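Local atomic coordinates of class B carbapenemase GOB-18 (Elizabethkingia meningoseptica, PDB entry 5K0W), a protein that binds two zinc ions and, as a class B carbapenemase, probably hydrolyses beta-lactam antibiotics. Residues K29-A34 / A99-T104; G48-A53 / D246-R251; E72-I77 / T104-D109; V125-L128 / K133-Y136. One frame throughout, in Å; residues are numbered along the deposited sequence.

Contact 1: K29-A34 / A99-T104. With ZN (zinc ion), chain C; ZN (zinc ion), chain D.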
loop_
_atom_site.group_PDB
_atom_site.type_symbol
_atom_site.label_atom_id
_atom_site.label_comp_id
_atom_site.label_asym_id
_atom_site.label_seq_id
_atom_site.Cartn_x
_atom_site.Cartn_y
_atom_site.Cartn_z
ATOM N N LYS A 29 -4.643 -13.139 12.354
ATOM C CA LYS A 29 -6.097 -13.240 12.225
ATOM C C LYS A 29 -6.703 -12.030 11.521
ATOM O O LYS A 29 -7.519 -12.200 10.612
ATOM C CB LYS A 29 -6.726 -13.453 13.619
ATOM C CG LYS A 29 -8.260 -13.488 13.676
ATOM C CD LYS A 29 -8.831 -12.918 14.984
ATOM C CE LYS A 29 -8.656 -11.421 15.114
ATOM N NZ LYS A 29 -9.488 -10.851 16.205
ATOM N N GLU A 30 -6.285 -10.819 11.935
ATOM C CA GLU A 30 -6.768 -9.521 11.437
ATOM C C GLU A 30 -6.544 -9.287 9.928
ATOM O O GLU A 30 -7.209 -8.434 9.346
ATOM C CB GLU A 30 -6.160 -8.360 12.255
ATOM C CG GLU A 30 -6.506 -8.377 13.735
ATOM C CD GLU A 30 -6.231 -7.095 14.501
ATOM O OE1 GLU A 30 -5.235 -6.402 14.184
ATOM O OE2 GLU A 30 -6.994 -6.803 15.450
ATOM N N TRP A 31 -5.626 -10.037 9.308
ATOM C CA TRP A 31 -5.300 -9.886 7.893
ATOM C C TRP A 31 -6.387 -10.352 6.946
ATOM O O TRP A 31 -6.602 -9.718 5.906
ATOM C CB TRP A 31 -3.975 -10.586 7.571
ATOM C CG TRP A 31 -2.758 -9.819 8.013
ATOM C CD1 TRP A 31 -2.700 -8.806 8.933
ATOM C CD2 TRP A 31 -1.417 -10.041 7.576
ATOM N NE1 TRP A 31 -1.406 -8.379 9.084
ATOM C CE2 TRP A 31 -0.592 -9.130 8.277
ATOM C CE3 TRP A 31 -0.822 -10.955 6.685
ATOM C CZ2 TRP A 31 0.792 -9.078 8.084
ATOM C CZ3 TRP A 31 0.551 -10.909 6.504
ATOM C CH2 TRP A 31 1.340 -9.965 7.179
ATOM N N ASN A 32 -7.055 -11.471 7.295
ATOM C CA ASN A 32 -8.127 -12.079 6.493
ATOM C C ASN A 32 -9.499 -11.816 7.103
ATOM O O ASN A 32 -10.505 -12.262 6.568
ATOM C CB ASN A 32 -7.874 -13.582 6.314
ATOM C CG ASN A 32 -6.448 -13.909 5.949
ATOM O OD1 ASN A 32 -5.884 -13.356 4.995
ATOM N ND2 ASN A 32 -5.830 -14.794 6.720
ATOM N N GLN A 33 -9.533 -11.075 8.207
ATOM C CA GLN A 33 -10.744 -10.708 8.933
ATOM C C GLN A 33 -11.463 -9.580 8.194
ATOM O O GLN A 33 -10.823 -8.593 7.815
ATOM C CB GLN A 33 -10.363 -10.279 10.363
ATOM C CG GLN A 33 -11.500 -10.291 11.363
ATOM C CD GLN A 33 -11.208 -9.384 12.531
ATOM O OE1 GLN A 33 -10.150 -9.454 13.171
ATOM N NE2 GLN A 33 -12.153 -8.526 12.845
ATOM N N ALA A 34 -12.786 -9.722 7.995
ATOM C CA ALA A 34 -13.599 -8.734 7.280
ATOM C C ALA A 34 -13.750 -7.425 8.040
ATOM O O ALA A 34 -13.788 -7.412 9.272
ATOM C CB ALA A 34 -14.971 -9.305 6.968
ATOM N N ALA A 99 5.659 -4.440 -2.544
ATOM C CA ALA A 99 5.536 -5.751 -3.209
ATOM C C ALA A 99 5.682 -6.954 -2.280
ATOM O O ALA A 99 6.579 -7.791 -2.452
ATOM C CB ALA A 99 6.486 -5.856 -4.399
ATOM N N HIS A 100 4.771 -7.033 -1.288
ATOM C CA HIS A 100 4.660 -8.146 -0.342
ATOM C C HIS A 100 3.288 -8.778 -0.513
ATOM O O HIS A 100 2.323 -8.047 -0.770
ATOM C CB HIS A 100 4.868 -7.665 1.091
ATOM C CG HIS A 100 6.296 -7.433 1.465
ATOM N ND1 HIS A 100 6.632 -6.624 2.522
ATOM C CD2 HIS A 100 7.429 -7.915 0.910
ATOM C CE1 HIS A 100 7.950 -6.639 2.579
ATOM N NE2 HIS A 100 8.471 -7.418 1.643
ATOM N N TYR A 101 3.197 -10.129 -0.397
ATOM C CA TYR A 101 1.961 -10.932 -0.552
ATOM C C TYR A 101 0.720 -10.368 0.169
ATOM O O TYR A 101 -0.397 -10.557 -0.312
ATOM C CB TYR A 101 2.189 -12.417 -0.192
ATOM C CG TYR A 101 2.207 -12.703 1.288
ATOM C CD1 TYR A 101 3.339 -12.452 2.050
ATOM C CD2 TYR A 101 1.090 -13.226 1.933
ATOM C CE1 TYR A 101 3.355 -12.691 3.424
ATOM C CE2 TYR A 101 1.098 -13.480 3.310
ATOM C CZ TYR A 101 2.234 -13.205 4.051
ATOM O OH TYR A 101 2.263 -13.455 5.400
ATOM N N ASP A 102 0.920 -9.692 1.318
ATOM C CA ASP A 102 -0.170 -9.111 2.102
ATOM C C ASP A 102 -0.747 -7.814 1.480
ATOM O O ASP A 102 -1.669 -7.233 2.042
ATOM C CB ASP A 102 0.223 -8.944 3.586
ATOM C CG ASP A 102 1.414 -8.047 3.847
ATOM O OD1 ASP A 102 2.455 -8.218 3.159
ATOM O OD2 ASP A 102 1.335 -7.214 4.785
ATOM N N HIS A 103 -0.234 -7.379 0.314
ATOM C CA HIS A 103 -0.754 -6.225 -0.436
ATOM C C HIS A 103 -0.873 -6.568 -1.933
ATOM O O HIS A 103 -1.504 -5.819 -2.680
ATOM C CB HIS A 103 0.118 -4.966 -0.237
ATOM C CG HIS A 103 0.449 -4.674 1.196
ATOM N ND1 HIS A 103 -0.407 -3.948 2.007
ATOM C CD2 HIS A 103 1.511 -5.068 1.929
ATOM C CE1 HIS A 103 0.174 -3.905 3.190
ATOM N NE2 HIS A 103 1.330 -4.564 3.191
ATOM N N THR A 104 -0.271 -7.709 -2.361
ATOM C CA THR A 104 -0.252 -8.158 -3.762
ATOM C C THR A 104 -1.014 -9.467 -4.019
ATOM O O THR A 104 -1.096 -9.881 -5.173
ATOM C CB THR A 104 1.209 -8.407 -4.220
ATOM O OG1 THR A 104 1.747 -9.488 -3.461
ATOM C CG2 THR A 104 2.106 -7.198 -4.074
HETATM ZN ZN ZN C . 2.218 -5.303 4.944
HETATM ZN ZN ZN D . 5.580 -5.571 3.951
HETATM O O HOH W 1 4.211 -5.131 5.447
HETATM O O HOH W 2 6.317 -6.965 5.500
#
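W31 of segment 29-34 lays its indole against D102 and Y101 of segment 99-104. Its CB points toward that segment. Chi1 of -77° sets CG beside the backbone N and sends the ring system straight into the contact. The five-membered ring comes first, and its NE1 makes a weak hydrogen bond to D51. The six-membered ring does the touching. CE3 meets D102 CB at 3.8 Å. CZ3, one step further, lies 3.5 Å from the same D102 CB and 3.3 Å from Y101 OH. CH2 faces D102 OD2 at 3.6 Å. D102 therefore spreads over one face of the indole. Its CB makes a CH-pi contact with the face of the six-membered ring. Its carboxylate lies nearly flat to the indole, with the planes 14° apart. Y101 comes instead to the edge of W31, with its hydroxyl near the indole plane. The polar end of D102 serves a metal. OD2 binds one zinc ion at 2.1 Å, and H103 NE2, H241 and a water complete that site. The same water reaches the second zinc ion, which H100 ND1 binds with Q98, H175 and another water. Residues 98-103 give the Gln-x-His-x-Asp-His variant of the His-x-His-x-Asp-His motif of metallo-beta-lactamases. No hydrogen bond joins the two segments. The indole offers D102 only ring carbons, while its one N-H is turned to D51. The carboxylate oxygen D102 OD2 is held by zinc.

Contact 2: G48-A53 / D246-R251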
loop_
_atom_site.group_PDB
_atom_site.type_symbol
_atom_site.label_atom_id
_atom_site.label_comp_id
_atom_site.label_asym_id
_atom_site.label_seq_id
_atom_site.Cartn_x
_atom_site.Cartn_y
_atom_site.Cartn_z
ATOM N N GLY A 48 -10.431 -2.371 2.198
ATOM C CA GLY A 48 -9.545 -3.398 2.731
ATOM C C GLY A 48 -10.163 -4.280 3.783
ATOM O O GLY A 48 -11.363 -4.197 4.054
ATOM N N THR A 49 -9.344 -5.156 4.358
ATOM C CA THR A 49 -9.758 -6.083 5.418
ATOM C C THR A 49 -9.535 -5.376 6.751
ATOM O O THR A 49 -9.187 -4.187 6.761
ATOM C CB THR A 49 -8.944 -7.407 5.368
ATOM O OG1 THR A 49 -7.568 -7.158 5.698
ATOM C CG2 THR A 49 -9.092 -8.169 4.068
ATOM N N TYR A 50 -9.696 -6.104 7.873
ATOM C CA TYR A 50 -9.503 -5.537 9.204
ATOM C C TYR A 50 -8.154 -4.833 9.357
ATOM O O TYR A 50 -8.124 -3.710 9.836
ATOM C CB TYR A 50 -9.768 -6.568 10.322
ATOM C CG TYR A 50 -10.039 -5.915 11.660
ATOM C CD1 TYR A 50 -11.301 -5.411 11.971
ATOM C CD2 TYR A 50 -9.020 -5.747 12.593
ATOM C CE1 TYR A 50 -11.551 -4.786 13.190
ATOM C CE2 TYR A 50 -9.258 -5.130 13.820
ATOM C CZ TYR A 50 -10.521 -4.634 14.108
ATOM O OH TYR A 50 -10.754 -4.015 15.313
ATOM N N ASP A 51 -7.057 -5.448 8.891
ATOM C CA ASP A 51 -5.741 -4.812 8.968
ATOM C C ASP A 51 -5.116 -4.465 7.615
ATOM O O ASP A 51 -4.336 -3.518 7.540
ATOM C CB ASP A 51 -4.756 -5.634 9.817
ATOM C CG ASP A 51 -3.514 -4.843 10.194
ATOM O OD1 ASP A 51 -3.654 -3.653 10.562
ATOM O OD2 ASP A 51 -2.415 -5.403 10.110
ATOM N N LEU A 52 -5.434 -5.223 6.561
ATOM C CA LEU A 52 -4.836 -4.976 5.256
ATOM C C LEU A 52 -5.574 -3.947 4.455
ATOM O O LEU A 52 -6.596 -4.246 3.830
ATOM C CB LEU A 52 -4.557 -6.278 4.478
ATOM C CG LEU A 52 -3.784 -7.350 5.264
ATOM C CD1 LEU A 52 -3.669 -8.648 4.474
ATOM C CD2 LEU A 52 -2.424 -6.846 5.688
ATOM N N ALA A 53 -5.069 -2.718 4.506
ATOM C CA ALA A 53 -5.655 -1.570 3.825
ATOM C C ALA A 53 -5.632 -1.684 2.310
ATOM O O ALA A 53 -4.593 -1.990 1.710
ATOM C CB ALA A 53 -4.969 -0.284 4.266
ATOM N N ASP A 246 -3.952 3.877 13.309
ATOM C CA ASP A 246 -4.845 3.605 14.444
ATOM C C ASP A 246 -6.320 3.707 14.066
ATOM O O ASP A 246 -7.077 4.426 14.717
ATOM C CB ASP A 246 -4.518 4.527 15.632
ATOM C CG ASP A 246 -3.048 4.621 15.983
ATOM O OD1 ASP A 246 -2.478 3.598 16.438
ATOM O OD2 ASP A 246 -2.476 5.731 15.848
ATOM N N LEU A 247 -6.714 3.004 12.989
ATOM C CA LEU A 247 -8.073 3.021 12.454
ATOM C C LEU A 247 -9.110 2.579 13.466
ATOM O O LEU A 247 -10.134 3.244 13.608
ATOM C CB LEU A 247 -8.153 2.157 11.178
ATOM C CG LEU A 247 -9.535 1.958 10.545
ATOM C CD1 LEU A 247 -10.067 3.257 9.979
ATOM C CD2 LEU A 247 -9.499 0.888 9.489
ATOM N N HIS A 248 -8.836 1.462 14.173
ATOM C CA HIS A 248 -9.757 0.857 15.147
ATOM C C HIS A 248 -9.843 1.554 16.493
ATOM O O HIS A 248 -10.767 1.273 17.255
ATOM C CB HIS A 248 -9.549 -0.660 15.249
ATOM C CG HIS A 248 -9.423 -1.318 13.910
ATOM N ND1 HIS A 248 -10.476 -1.352 13.012
ATOM C CD2 HIS A 248 -8.341 -1.884 13.332
ATOM C CE1 HIS A 248 -10.008 -1.962 11.940
ATOM N NE2 HIS A 248 -8.731 -2.301 12.086
ATOM N N GLU A 249 -8.923 2.493 16.762
ATOM C CA GLU A 249 -8.932 3.332 17.960
ATOM C C GLU A 249 -9.732 4.606 17.662
ATOM O O GLU A 249 -10.429 5.119 18.533
ATOM C CB GLU A 249 -7.504 3.672 18.397
ATOM C CG GLU A 249 -6.888 2.573 19.247
ATOM C CD GLU A 249 -5.376 2.569 19.392
ATOM O OE1 GLU A 249 -4.786 1.464 19.383
ATOM O OE2 GLU A 249 -4.781 3.660 19.540
ATOM N N LYS A 250 -9.641 5.085 16.403
ATOM C CA LYS A 250 -10.307 6.268 15.863
ATOM C C LYS A 250 -11.787 6.032 15.610
ATOM O O LYS A 250 -12.590 6.936 15.858
ATOM C CB LYS A 250 -9.651 6.684 14.546
ATOM C CG LYS A 250 -8.360 7.424 14.721
ATOM C CD LYS A 250 -7.634 7.546 13.404
ATOM C CE LYS A 250 -6.375 8.330 13.624
ATOM N NZ LYS A 250 -5.647 8.570 12.362
ATOM N N ARG A 251 -12.148 4.855 15.059
ATOM C CA ARG A 251 -13.542 4.549 14.732
ATOM C C ARG A 251 -13.927 3.092 14.910
ATOM O O ARG A 251 -13.071 2.204 14.970
ATOM C CB ARG A 251 -13.912 5.048 13.308
ATOM C CG ARG A 251 -13.325 4.236 12.160
ATOM C CD ARG A 251 -13.548 4.847 10.782
ATOM N NE ARG A 251 -14.962 4.929 10.407
ATOM C CZ ARG A 251 -15.691 3.914 9.941
ATOM N NH1 ARG A 251 -16.963 4.099 9.620
ATOM N NH2 ARG A 251 -15.158 2.705 9.813
#
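H248 grips Y50 in two ways at once. Its NE2 donates a hydrogen bond to the backbone O of Y50 at 2.7 Å, with an N-H...O angle of 146°. The acceptor lies in the plane of the imidazole, at its edge. From the carbonyl plane of Y50 the donor is tilted. The imidazole also makes an offset stack with the phenol ring of the same residue. The centroids are 3.6 Å apart and the planes are within 3° of parallel. Y50 CZ sits over the centre of the imidazole, and Y50 OH reaches H248 CG at 3.3 Å. On the imidazole's opposite face lies L247 CG, toward the rim. Chi1 of -160° turns the phenol of Y50 beside its own carbonyl carbon, which lets one histidine meet both ring and carbonyl. The contact joins the two halves of the metallo-beta-lactamase sandwich. Segment 48-53 is the loop between strands 44-46 and 55-59 of one sheet, and helix 247-250 follows strand 236-239 of the other. Further out, the loop is braced by its own bonds. L52 N donates to T49 OG1 at 3.0 Å, an ST motif, and T49 N donates to L52 O at 2.9 Å. T49 and Y50 also bond to W31 and Q33. On the helix, R251 N bonds to L247 O at 3.0 Å, and the ring of Y35 meets H248. D51, next to Y50, accepts hydrogen bonds from H241 ND1 and S243 N, and H241 is a ligand of one zinc ion.

Contact 3: E72-I77 / T104-D109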
loop_
_atom_site.group_PDB
_atom_site.type_symbol
_atom_site.label_atom_id
_atom_site.label_comp_id
_atom_site.label_asym_id
_atom_site.label_seq_id
_atom_site.Cartn_x
_atom_site.Cartn_y
_atom_site.Cartn_z
ATOM N N GLU A 72 -6.897 -14.656 -0.129
ATOM C CA GLU A 72 -8.257 -14.762 0.403
ATOM C C GLU A 72 -8.988 -13.408 0.634
ATOM O O GLU A 72 -10.154 -13.401 1.024
ATOM C CB GLU A 72 -8.318 -15.720 1.620
ATOM C CG GLU A 72 -7.430 -15.343 2.791
ATOM C CD GLU A 72 -6.028 -15.920 2.762
ATOM O OE1 GLU A 72 -5.689 -16.658 3.716
ATOM O OE2 GLU A 72 -5.258 -15.610 1.821
ATOM N N SER A 73 -8.300 -12.278 0.369
ATOM C CA SER A 73 -8.879 -10.941 0.508
ATOM C C SER A 73 -9.664 -10.561 -0.761
ATOM O O SER A 73 -10.430 -9.588 -0.744
ATOM C CB SER A 73 -7.790 -9.909 0.769
ATOM O OG SER A 73 -7.199 -9.541 -0.465
ATOM N N PHE A 74 -9.484 -11.332 -1.858
ATOM C CA PHE A 74 -10.164 -11.130 -3.141
ATOM C C PHE A 74 -11.698 -11.120 -3.020
ATOM O O PHE A 74 -12.281 -10.118 -3.442
ATOM C CB PHE A 74 -9.689 -12.133 -4.205
ATOM C CG PHE A 74 -10.242 -11.905 -5.591
ATOM C CD1 PHE A 74 -10.111 -10.668 -6.217
ATOM C CD2 PHE A 74 -10.829 -12.944 -6.300
ATOM C CE1 PHE A 74 -10.574 -10.471 -7.521
ATOM C CE2 PHE A 74 -11.281 -12.749 -7.608
ATOM C CZ PHE A 74 -11.157 -11.512 -8.206
ATOM N N PRO A 75 -12.383 -12.152 -2.437
ATOM C CA PRO A 75 -13.843 -12.063 -2.296
ATOM C C PRO A 75 -14.287 -10.909 -1.395
ATOM O O PRO A 75 -15.291 -10.269 -1.711
ATOM C CB PRO A 75 -14.226 -13.414 -1.693
ATOM C CG PRO A 75 -13.006 -13.918 -1.056
ATOM C CD PRO A 75 -11.885 -13.435 -1.891
ATOM N N ILE A 76 -13.511 -10.618 -0.308
ATOM C CA ILE A 76 -13.749 -9.539 0.664
ATOM C C ILE A 76 -13.731 -8.154 0.003
ATOM O O ILE A 76 -14.676 -7.393 0.190
ATOM C CB ILE A 76 -12.779 -9.613 1.879
ATOM C CG1 ILE A 76 -13.000 -10.904 2.702
ATOM C CG2 ILE A 76 -12.909 -8.351 2.776
ATOM C CD1 ILE A 76 -11.887 -11.229 3.723
ATOM N N ILE A 77 -12.656 -7.823 -0.749
ATOM C CA ILE A 77 -12.518 -6.521 -1.419
ATOM C C ILE A 77 -13.616 -6.343 -2.439
ATOM O O ILE A 77 -14.244 -5.287 -2.472
ATOM C CB ILE A 77 -11.085 -6.255 -1.957
ATOM C CG1 ILE A 77 -10.096 -6.198 -0.781
ATOM C CG2 ILE A 77 -11.008 -4.948 -2.785
ATOM C CD1 ILE A 77 -8.750 -6.590 -1.081
ATOM N N THR A 104 -0.271 -7.709 -2.361
ATOM C CA THR A 104 -0.252 -8.158 -3.762
ATOM C C THR A 104 -1.014 -9.467 -4.019
ATOM O O THR A 104 -1.096 -9.881 -5.173
ATOM C CB THR A 104 1.209 -8.407 -4.220
ATOM O OG1 THR A 104 1.747 -9.488 -3.461
ATOM C CG2 THR A 104 2.106 -7.198 -4.074
ATOM N N GLY A 105 -1.425 -10.171 -2.975
ATOM C CA GLY A 105 -2.065 -11.475 -3.111
ATOM C C GLY A 105 -3.250 -11.597 -4.061
ATOM O O GLY A 105 -3.416 -12.643 -4.694
ATOM N N ALA A 106 -4.098 -10.544 -4.163
ATOM C CA ALA A 106 -5.265 -10.571 -5.041
ATOM C C ALA A 106 -5.069 -9.808 -6.334
ATOM O O ALA A 106 -6.014 -9.712 -7.115
ATOM C CB ALA A 106 -6.491 -10.068 -4.308
ATOM N N LEU A 107 -3.837 -9.320 -6.590
ATOM C CA LEU A 107 -3.466 -8.511 -7.753
ATOM C C LEU A 107 -3.706 -9.175 -9.085
ATOM O O LEU A 107 -4.197 -8.516 -10.001
ATOM C CB LEU A 107 -2.008 -8.066 -7.670
ATOM C CG LEU A 107 -1.739 -6.627 -7.297
ATOM C CD1 LEU A 107 -0.246 -6.403 -7.174
ATOM C CD2 LEU A 107 -2.299 -5.662 -8.344
ATOM N N GLN A 108 -3.318 -10.458 -9.217
ATOM C CA GLN A 108 -3.523 -11.211 -10.451
ATOM C C GLN A 108 -5.003 -11.488 -10.648
ATOM O O GLN A 108 -5.504 -11.327 -11.763
ATOM C CB GLN A 108 -2.701 -12.512 -10.475
ATOM C CG GLN A 108 -2.717 -13.227 -11.838
ATOM C CD GLN A 108 -2.216 -12.381 -12.987
ATOM O OE1 GLN A 108 -1.631 -11.327 -12.804
ATOM N NE2 GLN A 108 -2.465 -12.813 -14.206
ATOM N N ASP A 109 -5.699 -11.865 -9.553
ATOM C CA ASP A 109 -7.133 -12.147 -9.519
ATOM C C ASP A 109 -7.893 -10.925 -10.041
ATOM O O ASP A 109 -8.770 -11.078 -10.891
ATOM C CB ASP A 109 -7.568 -12.512 -8.083
ATOM C CG ASP A 109 -6.940 -13.783 -7.497
ATOM O OD1 ASP A 109 -6.469 -14.637 -8.287
ATOM O OD2 ASP A 109 -6.979 -13.951 -6.250
#
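A106 and D109 are the residues of segment 104-109 that take up F74. The segment begins with a type I turn from T104 to L107, closed by L107 N bonding to T104 O at 3.1 Å. The turn brings A106 to the front, at the N-cap position of helix 107-114. Its methyl points toward the other segment and meets F74 CB at 3.8 Å. It also comes within 4.1 Å of F74 CD1, from an oblique direction. A106 CB meets S73 OG as well, at 3.9 Å, and that hydroxyl is hydrogen-bonded to T70 O. The backbone N of A106 is bonded to T68. D109 comes three residues after A106, about one turn on, and its CB again points across. This CB stands over the centre of the F74 ring, 3.4 Å from the centroid and only 2° off the normal. This is a CH-pi contact. The carboxylate lies by the CB-CG end of F74, its plane 49° from that of the ring. D109 OD2 passes F74 CB at 3.9 Å, while OD1 forms a salt bridge with K146. The carbonyl O of D109 lies 3.6 Å from F74 CZ. F74 reaches this place because CG is anti to its backbone N, chi1 -174°, which swings the ring out toward helix 107-114. There F110 meets it edge-to-face and E113 also touches it. The contact packs the starts of two successive helices. Helix 73-83 links parallel strands 62-66 and 91-95, and helix 107-114 precedes parallel strand 117-121. Such consecutive beta-alpha-beta crossovers belong to the metallo-beta-lactamase fold.

Contact 4: V125-L128 / K133-Y136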
loop_
_atom_site.group_PDB
_atom_site.type_symbol
_atom_site.label_atom_id
_atom_site.label_comp_id
_atom_site.label_asym_id
_atom_site.label_seq_id
_atom_site.Cartn_x
_atom_site.Cartn_y
_atom_site.Cartn_z
ATOM N N VAL A 125 9.553 -4.421 -9.877
ATOM C CA VAL A 125 9.214 -5.214 -11.051
ATOM C C VAL A 125 9.544 -6.716 -10.963
ATOM O O VAL A 125 8.637 -7.533 -11.140
ATOM C CB VAL A 125 9.740 -4.529 -12.333
ATOM C CG1 VAL A 125 9.937 -5.506 -13.489
ATOM C CG2 VAL A 125 8.799 -3.413 -12.735
ATOM N N ASP A 126 10.823 -7.075 -10.677
ATOM C CA ASP A 126 11.265 -8.467 -10.578
ATOM C C ASP A 126 10.545 -9.250 -9.495
ATOM O O ASP A 126 10.111 -10.367 -9.767
ATOM C CB ASP A 126 12.799 -8.595 -10.505
ATOM C CG ASP A 126 13.499 -8.369 -11.852
ATOM O OD1 ASP A 126 12.889 -8.696 -12.910
ATOM O OD2 ASP A 126 14.650 -7.856 -11.852
ATOM N N VAL A 127 10.317 -8.641 -8.308
ATOM C CA VAL A 127 9.559 -9.278 -7.218
ATOM C C VAL A 127 8.135 -9.674 -7.699
ATOM O O VAL A 127 7.648 -10.769 -7.380
ATOM C CB VAL A 127 9.554 -8.392 -5.936
ATOM C CG1 VAL A 127 8.666 -8.983 -4.838
ATOM C CG2 VAL A 127 10.970 -8.183 -5.416
ATOM N N LEU A 128 7.510 -8.802 -8.500
ATOM C CA LEU A 128 6.162 -9.031 -9.003
ATOM C C LEU A 128 6.063 -10.089 -10.090
ATOM O O LEU A 128 5.132 -10.896 -10.077
ATOM C CB LEU A 128 5.494 -7.717 -9.405
ATOM C CG LEU A 128 5.051 -6.884 -8.203
ATOM C CD1 LEU A 128 5.255 -5.433 -8.444
ATOM C CD2 LEU A 128 3.622 -7.194 -7.813
ATOM N N LYS A 133 9.789 -14.564 -5.362
ATOM C CA LYS A 133 11.076 -15.272 -5.386
ATOM C C LYS A 133 12.292 -14.360 -5.309
ATOM O O LYS A 133 13.247 -14.713 -4.614
ATOM C CB LYS A 133 11.195 -16.203 -6.592
ATOM C CG LYS A 133 10.261 -17.402 -6.553
ATOM C CD LYS A 133 10.512 -18.326 -7.736
ATOM C CE LYS A 133 9.941 -17.835 -9.045
ATOM N NZ LYS A 133 10.465 -18.608 -10.207
ATOM N N SER A 134 12.265 -13.191 -5.982
ATOM C CA SER A 134 13.402 -12.271 -5.944
ATOM C C SER A 134 13.462 -11.348 -4.725
ATOM O O SER A 134 14.428 -10.603 -4.607
ATOM C CB SER A 134 13.498 -11.468 -7.234
ATOM O OG SER A 134 12.326 -10.691 -7.383
ATOM N N ASP A 135 12.477 -11.396 -3.809
ATOM C CA ASP A 135 12.479 -10.519 -2.626
ATOM C C ASP A 135 13.671 -10.806 -1.706
ATOM O O ASP A 135 13.884 -11.959 -1.326
ATOM C CB ASP A 135 11.152 -10.607 -1.849
ATOM C CG ASP A 135 10.947 -9.471 -0.855
ATOM O OD1 ASP A 135 11.595 -9.496 0.222
ATOM O OD2 ASP A 135 10.139 -8.556 -1.151
ATOM N N TYR A 136 14.442 -9.748 -1.360
ATOM C CA TYR A 136 15.621 -9.788 -0.484
ATOM C C TYR A 136 15.348 -10.428 0.881
ATOM O O TYR A 136 16.283 -10.871 1.560
ATOM C CB TYR A 136 16.219 -8.380 -0.334
ATOM C CG TYR A 136 15.456 -7.462 0.594
ATOM C CD1 TYR A 136 14.327 -6.785 0.161
ATOM C CD2 TYR A 136 15.876 -7.258 1.907
ATOM C CE1 TYR A 136 13.640 -5.919 1.004
ATOM C CE2 TYR A 136 15.175 -6.425 2.770
ATOM C CZ TYR A 136 14.051 -5.765 2.318
ATOM O OH TYR A 136 13.387 -4.918 3.171
#
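V127 and S134 mark the closest approach of the two backbones, with their CA atoms 5.0 Å apart. Segment 125-128 is helical, and segment 133-136 is an irregular loop that returns past the end of helix 125-129. T130 helps with this return, since its hydroxyl is hydrogen-bonded to D126 O and S134 N. No hydrogen bond runs directly between the segments. S134 points toward the helix. Chi1 of 62° places OG between its own backbone N and carbonyl carbon and turns it to the peptide between D126 and V127. It lies 3.0 Å from V127 N, but the angle is too poor for a hydrogen bond. The same OG is 3.8 Å from D126 CB and 3.5 Å from V127 CG2. V127 uses both of its methyl groups. CG2 reaches D135 N at 3.9 Å, and CG1 meets D135 OD2 at 4.0 Å. The other carboxylate oxygen of D135, OD1, accepts from the backbone N of E137 and of M138, the first of these closing an Asx turn. These bonds fix how the carboxylate is turned. OD2 then lies beside H100, whose ND1 binds zinc. The methyl groups of V127 lie against polar atoms of the loop and offer them no hydrogen bond. D135 OD2 beside H100 may polarise that imidazole from the second shell of the metal site.

Overall arrangement
From the N terminus, residues 29-34 wait for 99-104 to close contact 1. Segment 48-53 opens contact 2 inside that loop and meets 246-251 late in the chain, so the two cross. Segment 72-77 also starts within contact 1, but its partner 104-109 begins at the last residue of 99-104; contact 3 crosses contact 1 and shares T104 with it. Contact 4 follows in series after both. Contacts 3 and 4 nest inside contact 2. Contact 2 ties the two halves of the sandwich. Contact 1 brings the N-terminal loop to the zinc-binding residues, contact 3 packs helix 73-83 on helix 107-114, and contact 4 folds the loop after helix 125-129 back beside H100.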